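Local structure of type III effector HopA1 (Pseudomonas syringae pv. tomato str. DC3000, 4RSX) at residues H41-E46 against Q121-L126; H53-L58 against I64-Q69; K84-S89 against F95-I100; I116-Q121 against S180-D185; A131-K136 against A158-N163. The protein is a type III effector of a plant pathogen, presumably injected into host cells, represented here by its large C-terminal portion with an alpha/beta fold. All blocks are in the same frame, centred on the assembly; numbering follows the deposited sequence.

Contact 1: residues H41-E46 against Q121-L126; sequences HPMSDE and QYATQL
The loop entering helix 45-58 and the short 3-10 turn entering helix 123-136 come closest at M43 and Q121, whose CA atoms lie 5.4 Å apart. M43 carries the apolar part. Its CG sits between the backbone N and the carbonyl carbon (chi1 76°), and after an extended chi2 the chain bends at the sulfur (chi3 77°), bringing the terminal methyl back to the second helix. There M43 CE meets A123 CB at 3.7 Å and also packs on P120 O. Q121 lies on the exposed flank: its amide end curls back so that NE2 stands 4.3 Å from M43 CA, a van der Waals approach only. Q121 NE2 also donates to a water at 3.0 Å, but the gap from that water to H41 O is too short to trust, so the bridge is doubtful. Beyond M43, S44 OG caps a backbone N in the first turn, while S44 N bonds to Q47 OE1, consistent with a capping box. F51 of helix 45-58 touches A123. Two N-terminal helix entrances thus meet side by side, with S44 and Y122 at the N-cap positions and a methionine packed between them.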
# COMPACT_ATOMS: atom_id res chain seq x y z
N HIS A 41 11.41 2.19 -14.63
CA HIS A 41 12.47 3.19 -14.59
C HIS A 41 11.82 4.46 -14.05
O HIS A 41 10.65 4.73 -14.34
CB HIS A 41 13.04 3.41 -15.99
CG HIS A 41 14.39 4.06 -16.00
ND1 HIS A 41 14.57 5.42 -16.14
CD2 HIS A 41 15.64 3.53 -15.89
CE1 HIS A 41 15.86 5.70 -16.12
NE2 HIS A 41 16.53 4.58 -15.96
N PRO A 42 12.55 5.23 -13.24
CA PRO A 42 11.92 6.40 -12.61
C PRO A 42 11.44 7.42 -13.63
O PRO A 42 11.93 7.44 -14.77
CB PRO A 42 13.05 7.02 -11.78
CG PRO A 42 14.08 5.91 -11.62
CD PRO A 42 13.96 5.07 -12.85
N MET A 43 10.50 8.26 -13.22
CA MET A 43 10.14 9.44 -13.98
C MET A 43 11.37 10.36 -14.08
O MET A 43 12.33 10.23 -13.30
CB MET A 43 8.97 10.18 -13.32
CG MET A 43 9.37 10.96 -12.09
SD MET A 43 7.99 11.73 -11.22
CE MET A 43 7.31 10.31 -10.35
N SER A 44 11.36 11.28 -15.03
CA SER A 44 12.52 12.13 -15.30
C SER A 44 12.79 13.11 -14.16
O SER A 44 11.98 13.24 -13.23
CB SER A 44 12.29 12.90 -16.60
OG SER A 44 11.25 13.86 -16.44
N ASP A 45 13.94 13.80 -14.22
CA ASP A 45 14.26 14.83 -13.22
C ASP A 45 13.21 15.94 -13.12
O ASP A 45 12.80 16.33 -12.02
CB ASP A 45 15.64 15.45 -13.50
CG ASP A 45 16.78 14.63 -12.93
OD1 ASP A 45 17.91 14.77 -13.44
OD2 ASP A 45 16.56 13.86 -11.97
N GLU A 46 12.78 16.45 -14.27
CA GLU A 46 11.75 17.48 -14.31
C GLU A 46 10.44 16.95 -13.77
O GLU A 46 9.70 17.68 -13.11
CB GLU A 46 11.53 17.96 -15.75
CG GLU A 46 12.49 19.02 -16.20
CD GLU A 46 12.34 19.32 -17.67
OE1 GLU A 46 13.27 18.96 -18.44
OE2 GLU A 46 11.29 19.90 -18.06
N GLN A 121 5.30 8.38 -14.74
CA GLN A 121 4.97 9.60 -15.48
C GLN A 121 3.59 10.12 -15.10
O GLN A 121 3.26 11.28 -15.36
CB GLN A 121 5.05 9.35 -16.99
CG GLN A 121 6.45 8.98 -17.53
CD GLN A 121 6.89 7.55 -17.16
OE1 GLN A 121 6.06 6.69 -16.83
NE2 GLN A 121 8.20 7.31 -17.21
N TYR A 122 2.77 9.28 -14.48
CA TYR A 122 1.44 9.71 -14.05
C TYR A 122 1.30 9.87 -12.54
O TYR A 122 0.20 10.12 -12.06
CB TYR A 122 0.37 8.76 -14.59
CG TYR A 122 0.13 8.98 -16.06
CD1 TYR A 122 -0.69 10.01 -16.50
CD2 TYR A 122 0.76 8.19 -17.00
CE1 TYR A 122 -0.89 10.23 -17.85
CE2 TYR A 122 0.56 8.40 -18.35
CZ TYR A 122 -0.26 9.42 -18.77
OH TYR A 122 -0.46 9.63 -20.12
N ALA A 123 2.40 9.75 -11.81
CA ALA A 123 2.33 9.84 -10.34
C ALA A 123 1.70 11.14 -9.85
O ALA A 123 0.85 11.13 -8.95
CB ALA A 123 3.70 9.63 -9.72
N THR A 124 2.11 12.25 -10.45
CA THR A 124 1.61 13.56 -10.05
C THR A 124 0.10 13.65 -10.24
O THR A 124 -0.63 14.08 -9.34
CB THR A 124 2.34 14.68 -10.84
OG1 THR A 124 3.72 14.70 -10.46
CG2 THR A 124 1.75 16.03 -10.53
N GLN A 125 -0.37 13.24 -11.41
CA GLN A 125 -1.81 13.18 -11.67
C GLN A 125 -2.53 12.31 -10.65
O GLN A 125 -3.59 12.70 -10.15
CB GLN A 125 -2.08 12.64 -13.08
CG GLN A 125 -1.92 13.66 -14.20
CD GLN A 125 -2.67 13.25 -15.46
OE1 GLN A 125 -2.10 13.20 -16.55
NE2 GLN A 125 -3.97 12.97 -15.32
N LEU A 126 -1.98 11.14 -10.35
CA LEU A 126 -2.61 10.26 -9.37
C LEU A 126 -2.69 10.95 -8.01
O LEU A 126 -3.73 10.89 -7.33
CB LEU A 126 -1.84 8.94 -9.23
CG LEU A 126 -2.32 7.99 -8.13
CD1 LEU A 126 -3.77 7.64 -8.34
CD2 LEU A 126 -1.47 6.73 -8.11
O HOH W 1 9.47 4.68 -16.45

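Contact 2: residues H53-L58 against I64-Q69; sequences HTLKAL and IEVRTQ
L55 and L58 of helix 45-58 pack on V66 and I64 in a helix-loop-strand unit: the helix leads through a short connection into strand 64-68, an outermost strand of the antiparallel sheet, and lies over one face of it. The axes of the short segments 53-58 and 64-68 approach to 7.7 Å, their directions 134° apart. I64 comes first and sets out toward the helix. Its CG2 lies 4.1 Å from L58 O and also touches I99, while the CG1 branch leads off to I134. E65 points to the other face, where its carboxylate faces R67; E65 OE1 lies 3.2 Å from R67 NH2 but well out of the guanidinium plane, so charge alone links them. V66 has the largest share of the contact. Its chi1 of 178° places CG1 opposite the backbone N, and the two methyls reach different parts of the helix: CG1 meets L55 CD2 and CG2 lies 4.4 Å from L58 CB. The V66 and L55 side chains cross at about a right angle. R67 and Q69 join E65 in backbone bonding to strand 96-101, and T68 turns its side chain to Y85 of helix 82-88. The closest approach to V66 is to backbone rather than side chain: its CG2 rests 3.8 Å from L55 O, a methyl against a helix carbonyl.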
# COMPACT_ATOMS: atom_id res chain seq x y z
N HIS A 53 6.65 20.01 -6.47
CA HIS A 53 5.94 21.29 -6.53
C HIS A 53 4.43 21.12 -6.39
O HIS A 53 3.74 22.02 -5.91
CB HIS A 53 6.33 22.09 -7.78
CG HIS A 53 7.57 22.90 -7.60
ND1 HIS A 53 7.56 24.18 -7.07
CD2 HIS A 53 8.88 22.60 -7.82
CE1 HIS A 53 8.80 24.64 -7.00
NE2 HIS A 53 9.62 23.70 -7.44
N THR A 54 3.93 19.96 -6.80
CA THR A 54 2.49 19.70 -6.72
C THR A 54 2.11 19.41 -5.28
O THR A 54 1.06 19.87 -4.82
CB THR A 54 2.11 18.50 -7.59
OG1 THR A 54 2.42 18.81 -8.95
CG2 THR A 54 0.62 18.19 -7.45
N LEU A 55 2.95 18.64 -4.59
CA LEU A 55 2.77 18.39 -3.16
C LEU A 55 2.60 19.72 -2.42
O LEU A 55 1.62 19.91 -1.69
CB LEU A 55 3.96 17.61 -2.58
CG LEU A 55 4.14 16.14 -2.96
CD1 LEU A 55 5.28 15.50 -2.15
CD2 LEU A 55 2.85 15.35 -2.77
N LYS A 56 3.52 20.66 -2.66
CA LYS A 56 3.46 21.97 -2.00
C LYS A 56 2.22 22.75 -2.41
O LYS A 56 1.62 23.44 -1.59
CB LYS A 56 4.72 22.78 -2.29
CG LYS A 56 5.99 22.20 -1.67
CD LYS A 56 7.21 23.08 -1.95
CE LYS A 56 7.65 23.00 -3.41
NZ LYS A 56 8.92 23.74 -3.67
N ALA A 57 1.84 22.64 -3.68
CA ALA A 57 0.62 23.29 -4.17
C ALA A 57 -0.65 22.68 -3.58
O ALA A 57 -1.67 23.36 -3.43
CB ALA A 57 0.58 23.23 -5.69
N LEU A 58 -0.61 21.38 -3.27
CA LEU A 58 -1.78 20.68 -2.75
C LEU A 58 -1.95 20.96 -1.25
O LEU A 58 -3.07 21.10 -0.74
CB LEU A 58 -1.65 19.18 -3.00
CG LEU A 58 -1.96 18.75 -4.42
CD1 LEU A 58 -1.56 17.31 -4.65
CD2 LEU A 58 -3.44 18.95 -4.67
N ILE A 64 -7.08 19.71 2.51
CA ILE A 64 -5.98 18.74 2.48
C ILE A 64 -4.68 19.33 3.04
O ILE A 64 -4.39 20.51 2.84
CB ILE A 64 -5.73 18.29 1.03
CG1 ILE A 64 -6.91 17.44 0.54
CG2 ILE A 64 -4.40 17.53 0.89
CD1 ILE A 64 -7.28 16.28 1.46
N GLU A 65 -3.90 18.49 3.73
CA GLU A 65 -2.51 18.79 4.08
C GLU A 65 -1.57 17.67 3.63
O GLU A 65 -1.97 16.50 3.56
CB GLU A 65 -2.37 19.04 5.59
CG GLU A 65 -3.07 20.33 6.04
CD GLU A 65 -3.13 20.52 7.54
OE1 GLU A 65 -2.57 19.68 8.27
OE2 GLU A 65 -3.75 21.51 7.98
N VAL A 66 -0.33 18.04 3.30
CA VAL A 66 0.69 17.05 2.97
C VAL A 66 1.83 17.15 3.97
O VAL A 66 2.35 18.24 4.25
CB VAL A 66 1.26 17.26 1.54
CG1 VAL A 66 2.35 16.24 1.25
CG2 VAL A 66 0.14 17.20 0.51
N ARG A 67 2.23 16.01 4.52
CA ARG A 67 3.30 15.99 5.50
C ARG A 67 4.30 14.91 5.14
O ARG A 67 3.91 13.84 4.67
CB ARG A 67 2.73 15.71 6.89
CG ARG A 67 1.80 16.80 7.38
CD ARG A 67 1.19 16.46 8.72
NE ARG A 67 0.56 17.64 9.31
CZ ARG A 67 -0.32 17.59 10.30
NH1 ARG A 67 -0.69 16.42 10.81
NH2 ARG A 67 -0.84 18.72 10.79
N THR A 68 5.58 15.18 5.35
CA THR A 68 6.59 14.14 5.22
C THR A 68 6.35 13.08 6.28
O THR A 68 5.81 13.39 7.35
CB THR A 68 8.04 14.68 5.36
OG1 THR A 68 8.98 13.60 5.25
CG2 THR A 68 8.24 15.42 6.70
N GLN A 69 6.72 11.84 5.98
CA GLN A 69 6.65 10.76 6.96
C GLN A 69 8.02 10.43 7.53
O GLN A 69 8.17 9.45 8.26
CB GLN A 69 6.01 9.50 6.37
CG GLN A 69 4.50 9.58 6.21
CD GLN A 69 3.85 8.20 6.06
OE1 GLN A 69 2.62 8.07 6.06
NE2 GLN A 69 4.67 7.16 5.94

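Contact 3: residues K84-S89 against F95-I100; sequences KYIAES and FFYRII
Y85 and I86 of helix 82-88 converge on F95, just before strand 96-101, and Y97 within it, and the tightest point is the Y85 hydroxyl. A chi1 of -180° swings the Y85 ring away from its backbone N toward the strand, and its OH comes within 3.2 Å of F95 CD2, the two side chains crossing at about a right angle. On the same ring, Y97 OH meets the edge near the ring plane, 3.8 Å from Y85 CE2. I86 adds its CG1 at 3.8 Å from that same Y97 OH. Y97 OH therefore sits among carbons on this side, and its polar need is met by a hydrogen bond with A92 O. One face of the Y85 ring is covered by S89 CB, 3.5 Å above its centre. The far side of the helix is looser: K84 and E88 are exposed and pair in a salt bridge one turn apart. L52 of helix 45-58 lies against both I86 and Y97, while T68 of strand 64-68 touches Y85, so helix 82-88 packs against both helix 45-58 and the outer strands of the sheet.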
# COMPACT_ATOMS: atom_id res chain seq x y z
N LYS A 84 9.86 23.67 3.62
CA LYS A 84 11.21 23.64 4.19
C LYS A 84 11.86 22.27 4.08
O LYS A 84 13.04 22.17 3.75
CB LYS A 84 11.18 24.08 5.66
CG LYS A 84 12.57 24.32 6.26
CD LYS A 84 12.50 24.64 7.76
CE LYS A 84 13.83 25.18 8.29
NZ LYS A 84 14.96 24.23 8.11
N TYR A 85 11.09 21.21 4.34
CA TYR A 85 11.62 19.84 4.21
C TYR A 85 12.07 19.56 2.77
O TYR A 85 13.16 19.03 2.54
CB TYR A 85 10.57 18.80 4.66
CG TYR A 85 11.06 17.37 4.55
CD1 TYR A 85 11.77 16.77 5.58
CD2 TYR A 85 10.81 16.61 3.40
CE1 TYR A 85 12.22 15.46 5.49
CE2 TYR A 85 11.27 15.29 3.28
CZ TYR A 85 11.97 14.73 4.34
OH TYR A 85 12.44 13.44 4.26
N ILE A 86 11.24 19.92 1.80
CA ILE A 86 11.57 19.67 0.39
C ILE A 86 12.81 20.47 -0.02
O ILE A 86 13.65 19.99 -0.79
CB ILE A 86 10.37 20.00 -0.53
CG1 ILE A 86 9.23 19.00 -0.27
CG2 ILE A 86 10.77 19.98 -2.01
CD1 ILE A 86 8.00 19.22 -1.13
N ALA A 87 12.93 21.67 0.52
CA ALA A 87 14.03 22.58 0.21
C ALA A 87 15.37 22.07 0.73
O ALA A 87 16.40 22.30 0.09
CB ALA A 87 13.74 23.96 0.78
N GLU A 88 15.36 21.37 1.87
CA GLU A 88 16.60 21.07 2.59
C GLU A 88 16.93 19.59 2.71
O GLU A 88 18.10 19.21 2.66
CB GLU A 88 16.55 21.68 3.99
CG GLU A 88 16.31 23.18 3.99
CD GLU A 88 16.30 23.79 5.38
OE1 GLU A 88 16.36 23.04 6.38
OE2 GLU A 88 16.24 25.04 5.47
N SER A 89 15.92 18.75 2.92
CA SER A 89 16.20 17.33 3.11
C SER A 89 16.78 16.73 1.84
O SER A 89 16.25 16.95 0.75
CB SER A 89 14.94 16.56 3.52
OG SER A 89 15.21 15.17 3.57
N PHE A 95 11.69 9.69 0.30
CA PHE A 95 10.87 9.25 1.42
C PHE A 95 9.38 9.31 1.11
O PHE A 95 8.98 9.82 0.07
CB PHE A 95 11.22 10.04 2.68
CG PHE A 95 12.51 9.61 3.35
CD1 PHE A 95 13.24 8.53 2.85
CD2 PHE A 95 12.98 10.27 4.48
CE1 PHE A 95 14.44 8.12 3.45
CE2 PHE A 95 14.18 9.86 5.10
CZ PHE A 95 14.90 8.79 4.58
N PHE A 96 8.56 8.78 2.03
CA PHE A 96 7.11 8.82 1.87
C PHE A 96 6.50 10.16 2.30
O PHE A 96 6.98 10.79 3.23
CB PHE A 96 6.45 7.73 2.71
CG PHE A 96 6.43 6.40 2.05
CD1 PHE A 96 5.47 6.10 1.09
CD2 PHE A 96 7.36 5.43 2.40
CE1 PHE A 96 5.45 4.86 0.48
CE2 PHE A 96 7.35 4.18 1.79
CZ PHE A 96 6.39 3.90 0.83
N TYR A 97 5.42 10.55 1.63
CA TYR A 97 4.60 11.67 2.08
C TYR A 97 3.18 11.17 2.36
O TYR A 97 2.67 10.29 1.66
CB TYR A 97 4.55 12.75 1.00
CG TYR A 97 5.89 13.38 0.70
CD1 TYR A 97 6.24 14.59 1.26
CD2 TYR A 97 6.80 12.76 -0.15
CE1 TYR A 97 7.46 15.19 0.99
CE2 TYR A 97 8.04 13.34 -0.42
CZ TYR A 97 8.35 14.56 0.16
OH TYR A 97 9.56 15.17 -0.09
N ARG A 98 2.55 11.70 3.39
CA ARG A 98 1.15 11.37 3.58
C ARG A 98 0.29 12.54 3.18
O ARG A 98 0.70 13.70 3.29
CB ARG A 98 0.81 10.90 5.00
CG ARG A 98 1.36 11.76 6.11
CD ARG A 98 0.87 11.25 7.47
NE ARG A 98 1.10 9.82 7.65
CZ ARG A 98 0.46 9.07 8.54
NH1 ARG A 98 -0.45 9.63 9.33
NH2 ARG A 98 0.72 7.78 8.65
N ILE A 99 -0.88 12.21 2.66
CA ILE A 99 -1.89 13.18 2.28
C ILE A 99 -3.02 13.02 3.28
O ILE A 99 -3.64 11.96 3.34
CB ILE A 99 -2.42 12.84 0.90
CG1 ILE A 99 -1.26 12.71 -0.09
CG2 ILE A 99 -3.46 13.86 0.45
CD1 ILE A 99 -1.66 12.01 -1.41
N ILE A 100 -3.30 14.06 4.06
CA ILE A 100 -4.28 13.96 5.13
C ILE A 100 -5.34 15.05 5.02
O ILE A 100 -5.06 16.15 4.51
CB ILE A 100 -3.61 14.07 6.52
CG1 ILE A 100 -3.16 15.50 6.79
CG2 ILE A 100 -2.42 13.12 6.62
CD1 ILE A 100 -2.34 15.63 8.05

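Contact 4: residues I116-Q121 against S180-D185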
# COMPACT_ATOMS: atom_id res chain seq x y z
N ILE A 116 -2.41 1.50 -5.30
CA ILE A 116 -2.57 1.95 -6.68
C ILE A 116 -1.24 1.95 -7.45
O ILE A 116 -0.24 2.49 -6.96
CB ILE A 116 -3.20 3.34 -6.73
CG1 ILE A 116 -4.46 3.38 -5.84
CG2 ILE A 116 -3.52 3.74 -8.17
CD1 ILE A 116 -4.36 4.40 -4.71
N GLY A 117 -1.25 1.37 -8.64
CA GLY A 117 -0.05 1.27 -9.45
C GLY A 117 -0.23 1.95 -10.79
O GLY A 117 -1.02 1.49 -11.62
N VAL A 118 0.48 3.05 -11.00
CA VAL A 118 0.50 3.73 -12.30
C VAL A 118 1.93 3.90 -12.78
O VAL A 118 2.88 3.81 -11.98
CB VAL A 118 -0.17 5.13 -12.27
CG1 VAL A 118 -1.64 5.03 -11.96
CG2 VAL A 118 0.55 6.07 -11.27
N GLN A 119 2.08 4.15 -14.07
CA GLN A 119 3.39 4.48 -14.61
C GLN A 119 3.81 5.82 -14.01
O GLN A 119 2.99 6.73 -13.90
CB GLN A 119 3.35 4.51 -16.14
CG GLN A 119 3.11 3.13 -16.75
CD GLN A 119 3.24 3.11 -18.26
OE1 GLN A 119 2.57 2.33 -18.95
NE2 GLN A 119 4.12 3.96 -18.79
N PRO A 120 5.08 5.91 -13.58
CA PRO A 120 5.65 7.00 -12.78
C PRO A 120 5.42 8.36 -13.42
O PRO A 120 5.35 9.37 -12.72
CB PRO A 120 7.16 6.69 -12.79
CG PRO A 120 7.24 5.22 -13.02
CD PRO A 120 6.09 4.90 -13.95
N GLN A 121 5.30 8.38 -14.74
CA GLN A 121 4.97 9.60 -15.48
C GLN A 121 3.59 10.12 -15.10
O GLN A 121 3.26 11.28 -15.36
CB GLN A 121 5.05 9.35 -16.99
CG GLN A 121 6.45 8.98 -17.53
CD GLN A 121 6.89 7.55 -17.16
OE1 GLN A 121 6.06 6.69 -16.83
NE2 GLN A 121 8.20 7.31 -17.21
N SER A 180 -9.54 10.55 -12.36
CA SER A 180 -8.12 10.92 -12.33
C SER A 180 -7.64 11.53 -13.64
O SER A 180 -6.67 12.29 -13.66
CB SER A 180 -7.25 9.72 -11.97
OG SER A 180 -7.22 8.77 -13.02
N GLY A 181 -8.32 11.19 -14.74
CA GLY A 181 -7.88 11.64 -16.05
C GLY A 181 -6.69 10.85 -16.56
O GLY A 181 -6.14 11.15 -17.63
N ILE A 182 -6.28 9.84 -15.79
CA ILE A 182 -5.16 8.99 -16.19
C ILE A 182 -5.66 7.92 -17.15
O ILE A 182 -6.65 7.25 -16.88
CB ILE A 182 -4.52 8.34 -14.96
CG1 ILE A 182 -3.94 9.40 -14.03
CG2 ILE A 182 -3.44 7.35 -15.36
CD1 ILE A 182 -3.48 8.83 -12.72
N PRO A 183 -4.97 7.76 -18.30
CA PRO A 183 -5.43 6.76 -19.27
C PRO A 183 -5.37 5.35 -18.71
O PRO A 183 -4.42 5.01 -18.00
CB PRO A 183 -4.44 6.91 -20.44
CG PRO A 183 -3.23 7.63 -19.87
CD PRO A 183 -3.77 8.50 -18.75
N LEU A 184 -6.36 4.54 -19.03
CA LEU A 184 -6.46 3.20 -18.46
C LEU A 184 -5.25 2.33 -18.75
O LEU A 184 -4.88 1.48 -17.93
CB LEU A 184 -7.75 2.53 -18.95
CG LEU A 184 -9.03 3.22 -18.48
CD1 LEU A 184 -10.27 2.55 -19.05
CD2 LEU A 184 -9.09 3.27 -16.95
N ASP A 185 -4.62 2.54 -19.90
CA ASP A 185 -3.42 1.78 -20.26
C ASP A 185 -2.22 2.18 -19.39
O ASP A 185 -1.21 1.48 -19.35
CB ASP A 185 -3.09 1.90 -21.77
CG ASP A 185 -2.58 3.31 -22.18
OD1 ASP A 185 -1.43 3.69 -21.81
OD2 ASP A 185 -3.32 4.03 -22.91
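Two oxygens face each other at the polar end of this contact: Q119 OE1 stands 3.9 Å from D185 O, acceptor opposite acceptor, without a bond between them. Q119 reaches this place because CG lies beside the backbone N (chi1 -67°) and the chain runs out extended beyond it, carrying the amide toward the 3-10 turn that begins at L184. The other end of the contact is apolar. V118 and I182 point toward each other's loop, and V118 CG1 meets I182 CD1 at 4.3 Å, a light touch between branches whose CA atoms are 8.7 Å apart. F187 packs on both of them, and L126 and Q125 of helix 123-136 close in on V118 and I182 respectively. The chain before I182 is shaped by an ST turn: I182 N donates to S180 OG over 3.1 Å, with a fairly straight N-H...O angle of 160°. G181, in between, has positive phi as the chain leaves helix 166-180. The loops are joined more firmly by backbone, since Q119 bonds to A186 and G117 to V188. The few direct contacts here, one methyl pair and one oxygen pair, suggest that the loops are held together mainly by that backbone pairing and by F187, while the approach of Q119 OE1 to the D185 backbone O adds little cohesion.

Contact 5: residues A131-K136 against A158-N163; sequences ATLIGK and AVLYIN
L160 lies against two neighbouring residues of helix 123-136, offering one methyl to each. Its CG sits beside the backbone N (chi1 -68°), which directs the fork of the side chain out of strand 158-162 toward the helix packed on it. L160 CD1 takes the L133 side and meets L133 CD2 at 4.1 Å; here the two leucines cross at about a right angle, so only their ends touch. L160 CD2 takes the I134 side, where it lies 3.8 Å from I134 CD1 and 4.0 Å from I134 CG1. That isoleucine approaches on a slant and presents a short length of its chain rather than a single methyl. L133 comes to the strand with CG anti to its backbone N (chi1 -161°), whereas I134 leaves the helix more to the flank, and its extended chain carries CD1 to L160. All three residues are buried, and the helix stands off by 8.5 Å between I134 CA and L160 CA, a distance spanned by the aliphatic side chains of L133, I134 and L160. Around them, I140 of strand 140-146 touches both L133 and I134, I116 of strand 111-116 and M130 of the same helix flank L160, and M179 of helix 166-180 covers L133. The contact thus lies between two helices and three adjoining strands of the antiparallel sheet.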
# COMPACT_ATOMS: atom_id res chain seq x y z
N ALA A 131 -5.73 13.32 -3.49
CA ALA A 131 -6.06 14.45 -2.63
C ALA A 131 -7.54 14.86 -2.76
O ALA A 131 -8.23 15.11 -1.76
CB ALA A 131 -5.15 15.64 -2.92
N THR A 132 -8.03 14.93 -3.99
CA THR A 132 -9.43 15.27 -4.22
C THR A 132 -10.33 14.22 -3.54
O THR A 132 -11.25 14.56 -2.80
CB THR A 132 -9.74 15.35 -5.72
OG1 THR A 132 -8.86 16.29 -6.33
CG2 THR A 132 -11.19 15.78 -5.96
N LEU A 133 -10.03 12.95 -3.79
CA LEU A 133 -10.84 11.86 -3.28
C LEU A 133 -10.83 11.88 -1.74
O LEU A 133 -11.88 11.72 -1.11
CB LEU A 133 -10.33 10.52 -3.83
CG LEU A 133 -11.29 9.33 -3.77
CD1 LEU A 133 -12.61 9.65 -4.47
CD2 LEU A 133 -10.67 8.05 -4.36
N ILE A 134 -9.65 12.09 -1.16
CA ILE A 134 -9.56 12.19 0.30
C ILE A 134 -10.37 13.37 0.83
O ILE A 134 -11.01 13.28 1.87
CB ILE A 134 -8.10 12.26 0.77
CG1 ILE A 134 -7.41 10.92 0.48
CG2 ILE A 134 -8.00 12.62 2.26
CD1 ILE A 134 -5.90 11.00 0.42
N GLY A 135 -10.35 14.49 0.10
CA GLY A 135 -11.15 15.64 0.50
C GLY A 135 -12.64 15.31 0.61
O GLY A 135 -13.31 15.77 1.55
N LYS A 136 -13.14 14.52 -0.34
CA LYS A 136 -14.57 14.26 -0.50
C LYS A 136 -15.07 13.08 0.32
O LYS A 136 -16.24 13.06 0.73
CB LYS A 136 -14.90 13.96 -1.97
CG LYS A 136 -14.84 15.15 -2.95
CD LYS A 136 -15.35 14.71 -4.33
CE LYS A 136 -14.85 15.63 -5.45
NZ LYS A 136 -15.13 17.07 -5.19
N ALA A 158 1.78 4.03 -3.93
CA ALA A 158 0.62 4.85 -3.54
C ALA A 158 -0.46 4.01 -2.87
O ALA A 158 -0.89 2.98 -3.40
CB ALA A 158 0.05 5.57 -4.76
N VAL A 159 -0.90 4.44 -1.69
CA VAL A 159 -1.86 3.69 -0.90
C VAL A 159 -2.92 4.62 -0.27
O VAL A 159 -2.60 5.70 0.25
CB VAL A 159 -1.18 2.85 0.25
CG1 VAL A 159 -2.20 1.93 0.93
CG2 VAL A 159 0.01 2.01 -0.27
N LEU A 160 -4.19 4.20 -0.33
CA LEU A 160 -5.27 4.86 0.40
C LEU A 160 -5.69 3.99 1.59
O LEU A 160 -5.87 2.77 1.44
CB LEU A 160 -6.47 5.13 -0.51
CG LEU A 160 -6.26 6.16 -1.62
CD1 LEU A 160 -7.46 6.20 -2.55
CD2 LEU A 160 -6.03 7.52 -1.02
N TYR A 161 -5.82 4.60 2.77
CA TYR A 161 -6.20 3.86 3.98
C TYR A 161 -7.65 4.15 4.28
O TYR A 161 -8.04 5.31 4.45
CB TYR A 161 -5.30 4.23 5.16
CG TYR A 161 -3.86 3.92 4.89
CD1 TYR A 161 -3.30 2.73 5.33
CD2 TYR A 161 -3.07 4.78 4.13
CE1 TYR A 161 -1.97 2.42 5.05
CE2 TYR A 161 -1.76 4.49 3.86
CZ TYR A 161 -1.21 3.31 4.32
OH TYR A 161 0.10 3.01 4.04
N ILE A 162 -8.45 3.08 4.33
CA ILE A 162 -9.90 3.17 4.26
C ILE A 162 -10.62 2.51 5.44
O ILE A 162 -10.35 1.35 5.77
CB ILE A 162 -10.41 2.49 2.97
CG1 ILE A 162 -9.77 3.14 1.74
CG2 ILE A 162 -11.93 2.55 2.89
CD1 ILE A 162 -10.01 2.37 0.44
N ASN A 163 -11.52 3.25 6.08
CA ASN A 163 -12.41 2.63 7.06
C ASN A 163 -13.56 2.00 6.29
O ASN A 163 -14.47 2.70 5.87
CB ASN A 163 -12.94 3.67 8.04
CG ASN A 163 -11.87 4.22 8.95
OD1 ASN A 163 -10.87 3.55 9.24
ND2 ASN A 163 -12.07 5.46 9.43

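How the contacts relate
Contacts 2 and 5 are the buried ones, both aliphatic and both set between a helix and the sheet; they meet where I64 packs on A131 and I134. Contact 2 uses an outermost strand, contact 5 an interior one. Contact 3 adjoins contact 2 through paired strands 64-68 and 96-101, but is aromatic and partly open. Contacts 1 and 4 are only partly buried, involve loops and helix entrances, mix single apolar touches with amide groups, and share Q121. Helix 45-58 serves contacts 1 and 2, and helix 123-136 serves contacts 1 and 5; T54 and T124 touch where these helices meet. I116 bonds to A158, joining contact 4 to contact 5 within the sheet.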